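Local atomic coordinates of beta-L-arabinobiosidase (Bacteroides thetaiotaomicron, PDB entry 5MQR), a protein that probably hydrolyses arabinose-containing sugar chains of plant pectin and also carries a sialidase-like region whose own activity is less certain. Residues L707-I712 against H733-R737; V688-M692 against Q730-T734; M747-S752 against E781-W785; W677-H682 against R1014-H1018. All coordinates share one frame; numbering follows the deposited sequence.

Contact 1 (L707-I712 against H733-R737); sequences LIACAI and HTWYR
Ile712 drives its CD1 methyl onto one face of the Trp735 indole, 3.3 Å from the centroid of the five-membered ring and only 15° off its normal. The nearest ring atom, Trp735 CE2, is 3.2 Å from Ile712 CD1, which marks this as the tight end of the contact. With CG1 anti to the carbonyl carbon (chi1 -64°) and the chain then extended, Ile712 reaches its full length toward the ring as the indole comes from the opposite direction. The benzo end of Trp735 is packed by backbone and side chains of 707-709: CZ2 lies 3.4 Å from Ile708 O, and CH2 is 3.5 Å from Leu707 CB. The packing loosens outward from Ile712. Ala709 CB stays 3.8 Å from Trp735 CH2, and Leu707 CD1 meets Thr734 CG2 at the same separation, the two side chains crossing at about a right angle; Thr734 turns its hydroxyl to Tyr690 instead. Beyond it, His733 and Arg737 lie on the partly exposed side of the helix and do not touch 707-712. The arrangement is a helix-borne tryptophan seated on a type I turn, Ala709 to Ile712, that leads through the N-cap residue Ala711 into helix 712-719, within the helical MGH1-like glycoside hydrolase region.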
loop_
_atom_site.group_PDB
_atom_site.type_symbol
_atom_site.label_atom_id
_atom_site.label_comp_id
_atom_site.label_asym_id
_atom_site.label_seq_id
_atom_site.Cartn_x
_atom_site.Cartn_y
_atom_site.Cartn_z
ATOM N N LEU A 707 13.380 29.335 -30.284
ATOM C CA LEU A 707 13.776 29.307 -28.882
ATOM C C LEU A 707 13.774 30.700 -28.264
ATOM O O LEU A 707 14.290 31.647 -28.844
ATOM C CB LEU A 707 15.147 28.663 -28.737
ATOM C CG LEU A 707 15.226 27.189 -29.145
ATOM C CD1 LEU A 707 16.677 26.719 -29.140
ATOM C CD2 LEU A 707 14.373 26.322 -28.229
ATOM N N ILE A 708 13.164 30.802 -27.091
ATOM C CA ILE A 708 13.128 32.016 -26.304
ATOM C C ILE A 708 13.685 31.701 -24.896
ATOM O O ILE A 708 13.241 30.761 -24.242
ATOM C CB ILE A 708 11.686 32.526 -26.220
ATOM C CG1 ILE A 708 11.188 32.931 -27.607
ATOM C CG2 ILE A 708 11.572 33.684 -25.236
ATOM C CD1 ILE A 708 9.693 33.117 -27.711
ATOM N N ALA A 709 14.633 32.514 -24.431
ATOM C CA ALA A 709 15.400 32.213 -23.212
ATOM C C ALA A 709 14.756 32.589 -21.888
ATOM O O ALA A 709 15.254 32.221 -20.828
ATOM C CB ALA A 709 16.750 32.891 -23.281
ATOM N N CYS A 710 13.699 33.371 -21.957
ATOM C CA CYS A 710 13.094 33.994 -20.781
ATOM C C CYS A 710 12.828 33.028 -19.629
ATOM O O CYS A 710 13.223 33.310 -18.492
ATOM C CB CYS A 710 11.784 34.684 -21.195
ATOM S SG CYS A 710 10.918 35.400 -19.800
ATOM N N ALA A 711 12.193 31.894 -19.944
ATOM C CA ALA A 711 11.735 30.913 -18.937
ATOM C C ALA A 711 12.559 29.606 -18.838
ATOM O O ALA A 711 12.069 28.597 -18.309
ATOM C CB ALA A 711 10.263 30.580 -19.189
ATOM N N ILE A 712 13.808 29.617 -19.299
ATOM C CA ILE A 712 14.651 28.405 -19.239
ATOM C C ILE A 712 14.730 27.832 -17.822
ATOM O O ILE A 712 14.672 26.615 -17.643
ATOM C CB ILE A 712 16.079 28.636 -19.784
ATOM C CG1 ILE A 712 16.032 28.996 -21.285
ATOM C CG2 ILE A 712 16.904 27.369 -19.590
ATOM C CD1 ILE A 712 17.345 29.463 -21.853
ATOM N N HIS A 733 21.875 21.273 -23.713
ATOM C CA HIS A 733 23.019 21.358 -24.634
ATOM C C HIS A 733 22.692 22.213 -25.859
ATOM O O HIS A 733 23.542 22.931 -26.339
ATOM C CB HIS A 733 23.550 19.980 -25.033
ATOM C CG HIS A 733 24.265 19.263 -23.920
ATOM N ND1 HIS A 733 24.526 17.906 -23.950
ATOM C CD2 HIS A 733 24.737 19.709 -22.729
ATOM C CE1 HIS A 733 25.135 17.551 -22.831
ATOM N NE2 HIS A 733 25.280 18.627 -22.079
ATOM N N THR A 734 21.446 22.179 -26.316
ATOM C CA THR A 734 21.010 23.006 -27.436
ATOM C C THR A 734 21.171 24.514 -27.131
ATOM O O THR A 734 21.681 25.256 -27.968
ATOM C CB THR A 734 19.557 22.667 -27.796
ATOM O OG1 THR A 734 19.503 21.345 -28.350
ATOM C CG2 THR A 734 18.984 23.659 -28.778
ATOM N N TRP A 735 20.749 24.944 -25.936
ATOM C CA TRP A 735 20.940 26.332 -25.508
ATOM C C TRP A 735 22.411 26.719 -25.457
ATOM O O TRP A 735 22.756 27.815 -25.906
ATOM C CB TRP A 735 20.284 26.642 -24.146
ATOM C CG TRP A 735 18.854 26.978 -24.229
ATOM C CD1 TRP A 735 17.815 26.242 -23.749
ATOM C CD2 TRP A 735 18.278 28.132 -24.846
ATOM N NE1 TRP A 735 16.627 26.865 -24.021
ATOM C CE2 TRP A 735 16.881 28.023 -24.711
ATOM C CE3 TRP A 735 18.804 29.244 -25.497
ATOM C CZ2 TRP A 735 16.006 29.000 -25.193
ATOM C CZ3 TRP A 735 17.935 30.205 -25.987
ATOM C CH2 TRP A 735 16.557 30.084 -25.813
ATOM N N TYR A 736 23.265 25.842 -24.931
ATOM C CA TYR A 736 24.665 26.227 -24.640
ATOM C C TYR A 736 25.673 25.881 -25.736
ATOM O O TYR A 736 26.753 26.476 -25.791
ATOM C CB TYR A 736 25.118 25.657 -23.295
ATOM C CG TYR A 736 24.458 26.355 -22.130
ATOM C CD1 TYR A 736 23.240 25.910 -21.622
ATOM C CD2 TYR A 736 25.042 27.475 -21.539
ATOM C CE1 TYR A 736 22.620 26.559 -20.555
ATOM C CE2 TYR A 736 24.428 28.132 -20.479
ATOM C CZ TYR A 736 23.224 27.664 -19.982
ATOM O OH TYR A 736 22.617 28.303 -18.939
ATOM N N ARG A 737 25.334 24.917 -26.587
ATOM C CA ARG A 737 26.243 24.454 -27.632
ATOM C C ARG A 737 25.601 24.357 -29.007
ATOM O O ARG A 737 26.233 23.900 -29.946
ATOM C CB ARG A 737 26.801 23.094 -27.226
ATOM C CG ARG A 737 27.643 23.166 -25.963
ATOM C CD ARG A 737 27.676 21.853 -25.238
ATOM N NE ARG A 737 28.297 22.000 -23.925
ATOM C CZ ARG A 737 28.645 20.991 -23.127
ATOM N NH1 ARG A 737 28.424 19.735 -23.484
ATOM N NH2 ARG A 737 29.224 21.249 -21.960
#

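Contact 2 (V688-M692 against Q730-T734); sequences VGYGM and QIIHT
Gln730 reaches Tyr690 because its CG stands anti to the carbonyl carbon (chi1 -71°) and the chain then runs straight (chi2 -178°), carrying the amide up from the helix to the loop. There OE1 accepts the backbone N-H of Tyr690 at 2.9 Å between Tyr690 N and Gln730 OE1, with 159° at the hydrogen and the donor tilted somewhat from the carbonyl plane. The amide lies beside the Tyr690 ring, the two planes only slightly inclined, with OE1 3.2 Å from Tyr690 CD2. Gly689 makes room for this: a side chain there would run into Gln730 OE1, and the phi/psi of Gly689 would press it against the preceding carbonyl as well. One turn further along the helix, Thr734 OG1 lies 2.7 Å from Tyr690 O, although the carbonyl of Gln730 competes for its one proton. A water donates to both Val688 O and Thr734 OG1, the latter at 2.8 Å, and a second water bridges Met692 N to Ile731 O. Apolar packing closes the buried end, where selenomethionine Met692 lays CB 3.7 Å from Ile731 CG2. A leucine in place of Gln730 would probably leave the Tyr690 N-H without its side-chain acceptor and the loop around Gly689 less firmly tied to the helix. The chain entering strand 691-692 is thus fixed to helix 726-737 by the bond from Tyr690 N-H to Gln730, with the tie from Thr734 to the Tyr690 carbonyl less certain and water filling in at two further points.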
loop_
_atom_site.group_PDB
_atom_site.type_symbol
_atom_site.label_atom_id
_atom_site.label_comp_id
_atom_site.label_asym_id
_atom_site.label_seq_id
_atom_site.Cartn_x
_atom_site.Cartn_y
_atom_site.Cartn_z
ATOM N N VAL A 688 20.496 20.075 -34.033
ATOM C CA VAL A 688 21.447 19.798 -32.948
ATOM C C VAL A 688 20.872 19.020 -31.757
ATOM O O VAL A 688 21.500 18.926 -30.715
ATOM C CB VAL A 688 22.115 21.094 -32.465
ATOM C CG1 VAL A 688 22.906 21.699 -33.621
ATOM C CG2 VAL A 688 21.091 22.086 -31.895
ATOM N N GLY A 689 19.699 18.428 -31.924
ATOM C CA GLY A 689 19.024 17.718 -30.844
ATOM C C GLY A 689 17.805 18.484 -30.359
ATOM O O GLY A 689 17.444 19.522 -30.902
ATOM N N TYR A 690 17.172 17.950 -29.320
ATOM C CA TYR A 690 15.937 18.513 -28.813
ATOM C C TYR A 690 16.124 19.913 -28.252
ATOM O O TYR A 690 17.146 20.206 -27.628
ATOM C CB TYR A 690 15.323 17.625 -27.736
ATOM C CG TYR A 690 14.861 16.240 -28.178
ATOM C CD1 TYR A 690 13.802 16.085 -29.090
ATOM C CD2 TYR A 690 15.423 15.088 -27.628
ATOM C CE1 TYR A 690 13.332 14.827 -29.442
ATOM C CE2 TYR A 690 14.977 13.818 -28.005
ATOM C CZ TYR A 690 13.931 13.701 -28.910
ATOM O OH TYR A 690 13.482 12.460 -29.280
ATOM N N GLY A 691 15.131 20.759 -28.535
ATOM C CA GLY A 691 14.993 22.085 -27.964
ATOM C C GLY A 691 13.697 22.125 -27.183
ATOM O O GLY A 691 12.872 21.211 -27.330
HETATM N N MSE A 692 13.541 23.152 -26.338
HETATM C CA MSE A 692 12.291 23.415 -25.612
HETATM C C MSE A 692 11.807 24.823 -25.874
HETATM O O MSE A 692 12.457 25.813 -25.493
HETATM C CB MSE A 692 12.392 23.140 -24.110
HETATM C CG MSE A 692 11.095 23.467 -23.386
HETATM SE SE MSE A 692 10.970 22.480 -21.684
HETATM C CE MSE A 692 10.344 20.705 -22.300
ATOM N N GLN A 730 19.572 17.221 -23.926
ATOM C CA GLN A 730 19.635 17.865 -25.232
ATOM C C GLN A 730 19.132 19.306 -25.223
ATOM O O GLN A 730 19.769 20.179 -25.820
ATOM C CB GLN A 730 18.895 17.017 -26.283
ATOM C CG GLN A 730 19.653 15.732 -26.613
ATOM C CD GLN A 730 19.008 14.875 -27.684
ATOM O OE1 GLN A 730 18.449 15.383 -28.678
ATOM N NE2 GLN A 730 19.085 13.566 -27.502
ATOM N N ILE A 731 18.013 19.546 -24.534
ATOM C CA ILE A 731 17.443 20.888 -24.378
ATOM C C ILE A 731 18.461 21.873 -23.838
ATOM O O ILE A 731 18.593 22.968 -24.370
ATOM C CB ILE A 731 16.190 20.888 -23.474
ATOM C CG1 ILE A 731 14.999 20.283 -24.224
ATOM C CG2 ILE A 731 15.819 22.292 -23.013
ATOM C CD1 ILE A 731 13.940 19.703 -23.293
ATOM N N ILE A 732 19.140 21.485 -22.770
ATOM C CA ILE A 732 20.216 22.269 -22.190
ATOM C C ILE A 732 21.395 22.388 -23.165
ATOM O O ILE A 732 21.855 23.507 -23.431
ATOM C CB ILE A 732 20.656 21.691 -20.816
ATOM C CG1 ILE A 732 19.535 21.921 -19.801
ATOM C CG2 ILE A 732 21.957 22.325 -20.310
ATOM C CD1 ILE A 732 19.693 21.119 -18.542
ATOM N N HIS A 733 21.875 21.273 -23.713
ATOM C CA HIS A 733 23.019 21.358 -24.634
ATOM C C HIS A 733 22.692 22.213 -25.859
ATOM O O HIS A 733 23.542 22.931 -26.339
ATOM C CB HIS A 733 23.550 19.980 -25.033
ATOM C CG HIS A 733 24.265 19.263 -23.920
ATOM N ND1 HIS A 733 24.526 17.906 -23.950
ATOM C CD2 HIS A 733 24.737 19.709 -22.729
ATOM C CE1 HIS A 733 25.135 17.551 -22.831
ATOM N NE2 HIS A 733 25.280 18.627 -22.079
ATOM N N THR A 734 21.446 22.179 -26.316
ATOM C CA THR A 734 21.010 23.006 -27.436
ATOM C C THR A 734 21.171 24.514 -27.131
ATOM O O THR A 734 21.681 25.256 -27.968
ATOM C CB THR A 734 19.557 22.667 -27.796
ATOM O OG1 THR A 734 19.503 21.345 -28.350
ATOM C CG2 THR A 734 18.984 23.659 -28.778
HETATM O O HOH W 1 21.520 19.451 -28.114
HETATM O O HOH W 2 16.557 24.252 -25.965
#

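Contact 3 (M747-S752 against E781-W785); sequences MDKFSS and EYQRW
Ser752 OG donates to Glu781 OE2 at 2.7 Å, the one direct hydrogen bond between the segments, and meets the oxygen from above, 53° out of the carboxylate plane. Glu781 gets there by a fully extended chain, with CG anti to the backbone N (chi1 179°). The same OE2 also takes a bond from Asn754, while OE1 pairs with Tyr736, so both oxygens of this buried carboxylate are held. Water-mediated bonding comes next: one water accepts from Trp785 NE1 and from Arg784 NH2, each at 2.9 Å, and lies 2.7 Å from Glu781 OE2. It thereby gathers three side chains of the helix close to Met747.

Van der Waals contacts make up the rest. Backbone carbonyls crowd the benzo end of the Trp785 indole obliquely: Phe750 O is 3.0 Å from CZ2 and Asp748 O is 3.5 Å from CH2. Selenomethionine Met747, bent at its last torsion (chi3 78°), crosses Glu781 at about a right angle and brings CE 3.4 Å from OE2. Asp748 N packs over one face of the Arg784 guanidinium. The opposite charges of these two residues are not in contact, Asp748 OD2 being 5.7 Å from Arg784 NH1, and can attract only at long range. The loop 747-752 joins helix 726-737, whose Trp735 and Tyr736 touch Met747, to helix 754-765; it is laid against helix 768-788, with Met826 of helix 820-839 packing on Trp785.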
loop_
_atom_site.group_PDB
_atom_site.type_symbol
_atom_site.label_atom_id
_atom_site.label_comp_id
_atom_site.label_asym_id
_atom_site.label_seq_id
_atom_site.Cartn_x
_atom_site.Cartn_y
_atom_site.Cartn_z
HETATM N N MSE A 747 20.381 34.290 -25.700
HETATM C CA MSE A 747 20.494 34.192 -24.233
HETATM C C MSE A 747 20.783 35.551 -23.612
HETATM O O MSE A 747 20.402 35.804 -22.465
HETATM C CB MSE A 747 21.570 33.181 -23.823
HETATM C CG MSE A 747 21.115 31.774 -24.181
HETATM SE SE MSE A 747 22.244 30.362 -23.419
HETATM C CE MSE A 747 21.412 30.531 -21.648
ATOM N N ASP A 748 21.444 36.443 -24.353
ATOM C CA ASP A 748 21.679 37.783 -23.853
ATOM C C ASP A 748 20.400 38.660 -23.768
ATOM O O ASP A 748 20.474 39.754 -23.248
ATOM C CB ASP A 748 22.878 38.475 -24.581
ATOM C CG ASP A 748 22.596 38.864 -26.042
ATOM O OD1 ASP A 748 21.442 38.816 -26.535
ATOM O OD2 ASP A 748 23.578 39.230 -26.721
ATOM N N LYS A 749 19.250 38.179 -24.245
ATOM C CA LYS A 749 18.022 38.967 -24.246
ATOM C C LYS A 749 17.182 38.802 -22.986
ATOM O O LYS A 749 16.246 39.559 -22.793
ATOM C CB LYS A 749 17.153 38.636 -25.480
ATOM C CG LYS A 749 17.791 38.948 -26.835
ATOM C CD LYS A 749 18.002 40.438 -27.024
ATOM C CE LYS A 749 18.560 40.748 -28.404
ATOM N NZ LYS A 749 19.210 42.094 -28.386
ATOM N N PHE A 750 17.499 37.815 -22.148
ATOM C CA PHE A 750 16.746 37.592 -20.923
ATOM C C PHE A 750 17.631 37.207 -19.748
ATOM O O PHE A 750 18.595 36.437 -19.900
ATOM C CB PHE A 750 15.674 36.517 -21.131
ATOM C CG PHE A 750 14.598 36.916 -22.100
ATOM C CD1 PHE A 750 13.570 37.764 -21.705
ATOM C CD2 PHE A 750 14.628 36.479 -23.412
ATOM C CE1 PHE A 750 12.579 38.158 -22.599
ATOM C CE2 PHE A 750 13.637 36.858 -24.307
ATOM C CZ PHE A 750 12.616 37.703 -23.904
ATOM N N SER A 751 17.288 37.756 -18.581
ATOM C CA SER A 751 17.944 37.416 -17.344
ATOM C C SER A 751 17.931 35.905 -17.158
ATOM O O SER A 751 17.059 35.201 -17.686
ATOM C CB SER A 751 17.249 38.078 -16.155
ATOM O OG SER A 751 17.197 39.488 -16.286
ATOM N N SER A 752 18.914 35.424 -16.399
ATOM C CA SER A 752 19.146 33.986 -16.234
ATOM C C SER A 752 19.380 33.572 -14.785
ATOM O O SER A 752 20.217 34.186 -14.094
ATOM C CB SER A 752 20.366 33.569 -17.062
ATOM O OG SER A 752 20.717 32.232 -16.774
ATOM N N GLU A 781 28.594 31.908 -19.113
ATOM C CA GLU A 781 27.326 32.635 -18.991
ATOM C C GLU A 781 27.375 33.687 -17.864
ATOM O O GLU A 781 27.029 34.867 -18.091
ATOM C CB GLU A 781 26.164 31.673 -18.761
ATOM C CG GLU A 781 24.812 32.346 -18.609
ATOM C CD GLU A 781 23.682 31.358 -18.387
ATOM O OE1 GLU A 781 23.936 30.223 -17.913
ATOM O OE2 GLU A 781 22.524 31.748 -18.668
ATOM N N TYR A 782 27.791 33.249 -16.669
ATOM C CA TYR A 782 27.837 34.117 -15.493
ATOM C C TYR A 782 28.705 35.361 -15.768
ATOM O O TYR A 782 28.274 36.492 -15.545
ATOM C CB TYR A 782 28.373 33.360 -14.275
ATOM C CG TYR A 782 28.256 34.159 -13.009
ATOM C CD1 TYR A 782 29.154 35.186 -12.717
ATOM C CD2 TYR A 782 27.232 33.909 -12.099
ATOM C CE1 TYR A 782 29.015 35.930 -11.561
ATOM C CE2 TYR A 782 27.103 34.646 -10.938
ATOM C CZ TYR A 782 27.990 35.651 -10.673
ATOM O OH TYR A 782 27.845 36.385 -9.517
ATOM N N GLN A 783 29.914 35.134 -16.265
ATOM C CA GLN A 783 30.872 36.208 -16.495
ATOM C C GLN A 783 30.360 37.247 -17.516
ATOM O O GLN A 783 30.678 38.436 -17.384
ATOM C CB GLN A 783 32.254 35.644 -16.891
ATOM C CG GLN A 783 33.001 34.979 -15.730
ATOM C CD GLN A 783 34.310 34.316 -16.164
ATOM O OE1 GLN A 783 35.235 34.984 -16.628
ATOM N NE2 GLN A 783 34.398 33.004 -16.010
ATOM N N ARG A 784 29.553 36.802 -18.490
ATOM C CA ARG A 784 28.980 37.698 -19.485
ATOM C C ARG A 784 28.022 38.663 -18.790
ATOM O O ARG A 784 28.158 39.878 -18.947
ATOM C CB ARG A 784 28.287 36.931 -20.632
ATOM C CG ARG A 784 27.616 37.854 -21.646
ATOM C CD ARG A 784 26.982 37.126 -22.828
ATOM N NE ARG A 784 26.196 35.943 -22.475
ATOM C CZ ARG A 784 25.009 35.951 -21.861
ATOM N NH1 ARG A 784 24.435 37.082 -21.462
ATOM N NH2 ARG A 784 24.394 34.803 -21.616
ATOM N N TRP A 785 27.092 38.127 -17.999
ATOM C CA TRP A 785 26.180 38.983 -17.235
ATOM C C TRP A 785 26.916 39.952 -16.303
ATOM O O TRP A 785 26.576 41.125 -16.216
ATOM C CB TRP A 785 25.150 38.148 -16.444
ATOM C CG TRP A 785 24.099 37.542 -17.322
ATOM C CD1 TRP A 785 23.844 36.209 -17.505
ATOM C CD2 TRP A 785 23.171 38.243 -18.143
ATOM N NE1 TRP A 785 22.804 36.038 -18.403
ATOM C CE2 TRP A 785 22.364 37.272 -18.793
ATOM C CE3 TRP A 785 22.926 39.603 -18.382
ATOM C CZ2 TRP A 785 21.346 37.614 -19.679
ATOM C CZ3 TRP A 785 21.901 39.955 -19.284
ATOM C CH2 TRP A 785 21.119 38.953 -19.917
HETATM O O HOH W 3 22.000 33.898 -20.152
#

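Contact 4 (W677-H682 against R1014-H1018); sequences WSLRKH and RYYNH
Tyr1015 OH is gripped by several groups: a water links it across the contact to Lys681 NZ, Arg1014 NH2 donates to it at 2.9 Å, and Glu637 is a further partner. His682 NE2 donates to Tyr1015 O across 2.6 Å, nearly in the imidazole plane and nearly along the C=O axis (172° at the oxygen). With ND1 bonded to Thr693, both ring nitrogens are engaged and the imidazole is fixed in rotation. Asn1017 CB then sits over the centre of one His682 face, 3.4 Å from the ring centroid. Tyr1015 is covered in the same way by Lys681, whose CE stands 3.6 Å from the phenol centroid; a bend at the end of the lysine chain (chi4 -72°) leaves NZ over that face too, in a cation-pi contact at 4.3 Å. Trp677 turns its edge toward the Tyr1015 ring, an offset edge-to-face pair with planes at 78°. A leucine in place of Tyr1015 would probably cost Lys681 its aromatic platform and leave Arg1014 and Glu637 without the shared hydroxyl. The contact joins the C-terminal part of helix 666-680 to the loop ahead of helix 1022-1029, with helix 647-657 packing on Trp677 and strand 691-692 touching Leu679 and Asn1017.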
loop_
_atom_site.group_PDB
_atom_site.type_symbol
_atom_site.label_atom_id
_atom_site.label_comp_id
_atom_site.label_asym_id
_atom_site.label_seq_id
_atom_site.Cartn_x
_atom_site.Cartn_y
_atom_site.Cartn_z
ATOM N N TRP A 677 1.193 16.883 -20.072
ATOM C CA TRP A 677 0.733 16.719 -21.441
ATOM C C TRP A 677 0.997 17.982 -22.264
ATOM O O TRP A 677 1.310 17.928 -23.455
ATOM C CB TRP A 677 -0.774 16.394 -21.410
ATOM C CG TRP A 677 -1.470 16.254 -22.735
ATOM C CD1 TRP A 677 -1.579 15.127 -23.494
ATOM C CD2 TRP A 677 -2.211 17.255 -23.405
ATOM N NE1 TRP A 677 -2.329 15.373 -24.611
ATOM C CE2 TRP A 677 -2.732 16.677 -24.582
ATOM C CE3 TRP A 677 -2.474 18.598 -23.141
ATOM C CZ2 TRP A 677 -3.497 17.398 -25.495
ATOM C CZ3 TRP A 677 -3.242 19.312 -24.043
ATOM C CH2 TRP A 677 -3.754 18.704 -25.202
ATOM N N SER A 678 0.848 19.117 -21.607
ATOM C CA SER A 678 1.111 20.387 -22.209
ATOM C C SER A 678 2.603 20.606 -22.439
ATOM O O SER A 678 3.011 20.899 -23.551
ATOM C CB SER A 678 0.594 21.495 -21.309
ATOM O OG SER A 678 0.563 22.644 -22.107
ATOM N N LEU A 679 3.397 20.465 -21.378
ATOM C CA LEU A 679 4.856 20.626 -21.461
ATOM C C LEU A 679 5.444 19.793 -22.592
ATOM O O LEU A 679 6.297 20.256 -23.328
ATOM C CB LEU A 679 5.531 20.223 -20.150
ATOM C CG LEU A 679 7.051 20.324 -20.139
ATOM C CD1 LEU A 679 7.480 21.779 -20.069
ATOM C CD2 LEU A 679 7.639 19.543 -18.993
ATOM N N ARG A 680 4.952 18.566 -22.741
ATOM C CA ARG A 680 5.467 17.659 -23.749
ATOM C C ARG A 680 5.383 18.213 -25.187
ATOM O O ARG A 680 6.251 17.905 -26.022
ATOM C CB ARG A 680 4.865 16.244 -23.579
ATOM C CG ARG A 680 4.373 15.543 -24.837
ATOM C CD ARG A 680 2.969 16.064 -25.038
ATOM N NE ARG A 680 2.568 16.066 -26.379
ATOM C CZ ARG A 680 1.339 16.347 -26.778
ATOM N NH1 ARG A 680 0.346 16.666 -25.937
ATOM N NH2 ARG A 680 1.125 16.305 -28.079
ATOM N N LYS A 681 4.387 19.059 -25.456
ATOM C CA LYS A 681 4.234 19.689 -26.770
ATOM C C LYS A 681 5.434 20.526 -27.148
ATOM O O LYS A 681 5.670 20.768 -28.340
ATOM C CB LYS A 681 2.999 20.588 -26.820
ATOM C CG LYS A 681 1.662 19.853 -26.755
ATOM C CD LYS A 681 0.511 20.849 -26.597
ATOM C CE LYS A 681 -0.855 20.184 -26.739
ATOM N NZ LYS A 681 -1.148 19.787 -28.146
ATOM N N HIS A 682 6.187 20.977 -26.135
ATOM C CA HIS A 682 7.291 21.904 -26.335
ATOM C C HIS A 682 8.633 21.249 -26.602
ATOM O O HIS A 682 9.607 21.941 -26.891
ATOM C CB HIS A 682 7.368 22.900 -25.178
ATOM C CG HIS A 682 6.186 23.800 -25.117
ATOM N ND1 HIS A 682 6.138 24.999 -25.794
ATOM C CD2 HIS A 682 4.981 23.647 -24.525
ATOM C CE1 HIS A 682 4.962 25.562 -25.590
ATOM N NE2 HIS A 682 4.236 24.754 -24.837
ATOM N N ARG A 1014 -2.215 29.439 -26.223
ATOM C CA ARG A 1014 -2.565 28.048 -25.957
ATOM C C ARG A 1014 -1.328 27.241 -25.622
ATOM O O ARG A 1014 -0.353 27.286 -26.371
ATOM C CB ARG A 1014 -3.285 27.427 -27.150
ATOM C CG ARG A 1014 -4.658 28.003 -27.399
ATOM C CD ARG A 1014 -5.294 27.404 -28.634
ATOM N NE ARG A 1014 -5.528 25.966 -28.469
ATOM C CZ ARG A 1014 -5.922 25.144 -29.445
ATOM N NH1 ARG A 1014 -6.157 25.621 -30.674
ATOM N NH2 ARG A 1014 -6.102 23.844 -29.189
ATOM N N TYR A 1015 -1.384 26.525 -24.501
ATOM C CA TYR A 1015 -0.307 25.632 -24.052
ATOM C C TYR A 1015 0.995 26.383 -23.748
ATOM O O TYR A 1015 2.076 25.850 -23.983
ATOM C CB TYR A 1015 -0.046 24.505 -25.086
ATOM C CG TYR A 1015 -1.321 23.891 -25.645
ATOM C CD1 TYR A 1015 -2.259 23.277 -24.801
ATOM C CD2 TYR A 1015 -1.600 23.937 -27.000
ATOM C CE1 TYR A 1015 -3.437 22.742 -25.293
ATOM C CE2 TYR A 1015 -2.778 23.390 -27.501
ATOM C CZ TYR A 1015 -3.691 22.803 -26.640
ATOM O OH TYR A 1015 -4.842 22.270 -27.166
ATOM N N TYR A 1016 0.900 27.595 -23.203
ATOM C CA TYR A 1016 2.080 28.396 -22.922
ATOM C C TYR A 1016 3.001 27.714 -21.892
ATOM O O TYR A 1016 2.562 27.175 -20.877
ATOM C CB TYR A 1016 1.647 29.782 -22.444
ATOM C CG TYR A 1016 2.657 30.898 -22.577
ATOM C CD1 TYR A 1016 3.359 31.116 -23.783
ATOM C CD2 TYR A 1016 2.878 31.788 -21.525
ATOM C CE1 TYR A 1016 4.264 32.142 -23.896
ATOM C CE2 TYR A 1016 3.761 32.831 -21.661
ATOM C CZ TYR A 1016 4.464 32.992 -22.843
ATOM O OH TYR A 1016 5.370 34.022 -22.971
ATOM N N ASN A 1017 4.287 27.752 -22.174
ATOM C CA ASN A 1017 5.291 27.088 -21.366
ATOM C C ASN A 1017 6.272 28.123 -20.833
ATOM O O ASN A 1017 7.328 28.357 -21.416
ATOM C CB ASN A 1017 6.004 26.028 -22.205
ATOM C CG ASN A 1017 7.039 25.267 -21.407
ATOM O OD1 ASN A 1017 6.915 25.140 -20.171
ATOM N ND2 ASN A 1017 8.089 24.793 -22.085
ATOM N N HIS A 1018 5.889 28.708 -19.706
ATOM C CA HIS A 1018 6.472 29.928 -19.194
ATOM C C HIS A 1018 6.356 29.952 -17.675
ATOM O O HIS A 1018 6.304 31.004 -17.059
ATOM C CB HIS A 1018 5.653 31.067 -19.817
ATOM C CG HIS A 1018 6.240 32.426 -19.688
ATOM N ND1 HIS A 1018 5.573 33.447 -19.049
ATOM C CD2 HIS A 1018 7.366 32.976 -20.203
ATOM C CE1 HIS A 1018 6.281 34.560 -19.138
ATOM N NE2 HIS A 1018 7.376 34.302 -19.826
HETATM O O HOH W 4 2.630 24.180 -21.170
HETATM O O HOH W 5 -4.083 19.797 -28.500
#

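All four contacts lie in the helical glycoside hydrolase part of the chain. Contacts 1 and 2 share helix 726-737 and have centres about 8 Å apart; contact 3 follows in sequence, its centre about 11 Å from that of contact 1, and the two meet where Cys710 CA packs 3.5 Å from Phe750 CG. Contact 4 spans over 330 residues, enclosing the other three in sequence, and its centre is about 24 Å from that of contact 3. Met692 of contact 2 packs on Leu679 and Asn1017, and Cys710 of contact 1 on His1018, so sequence-local contacts are tied to the one bringing distant parts of this region together.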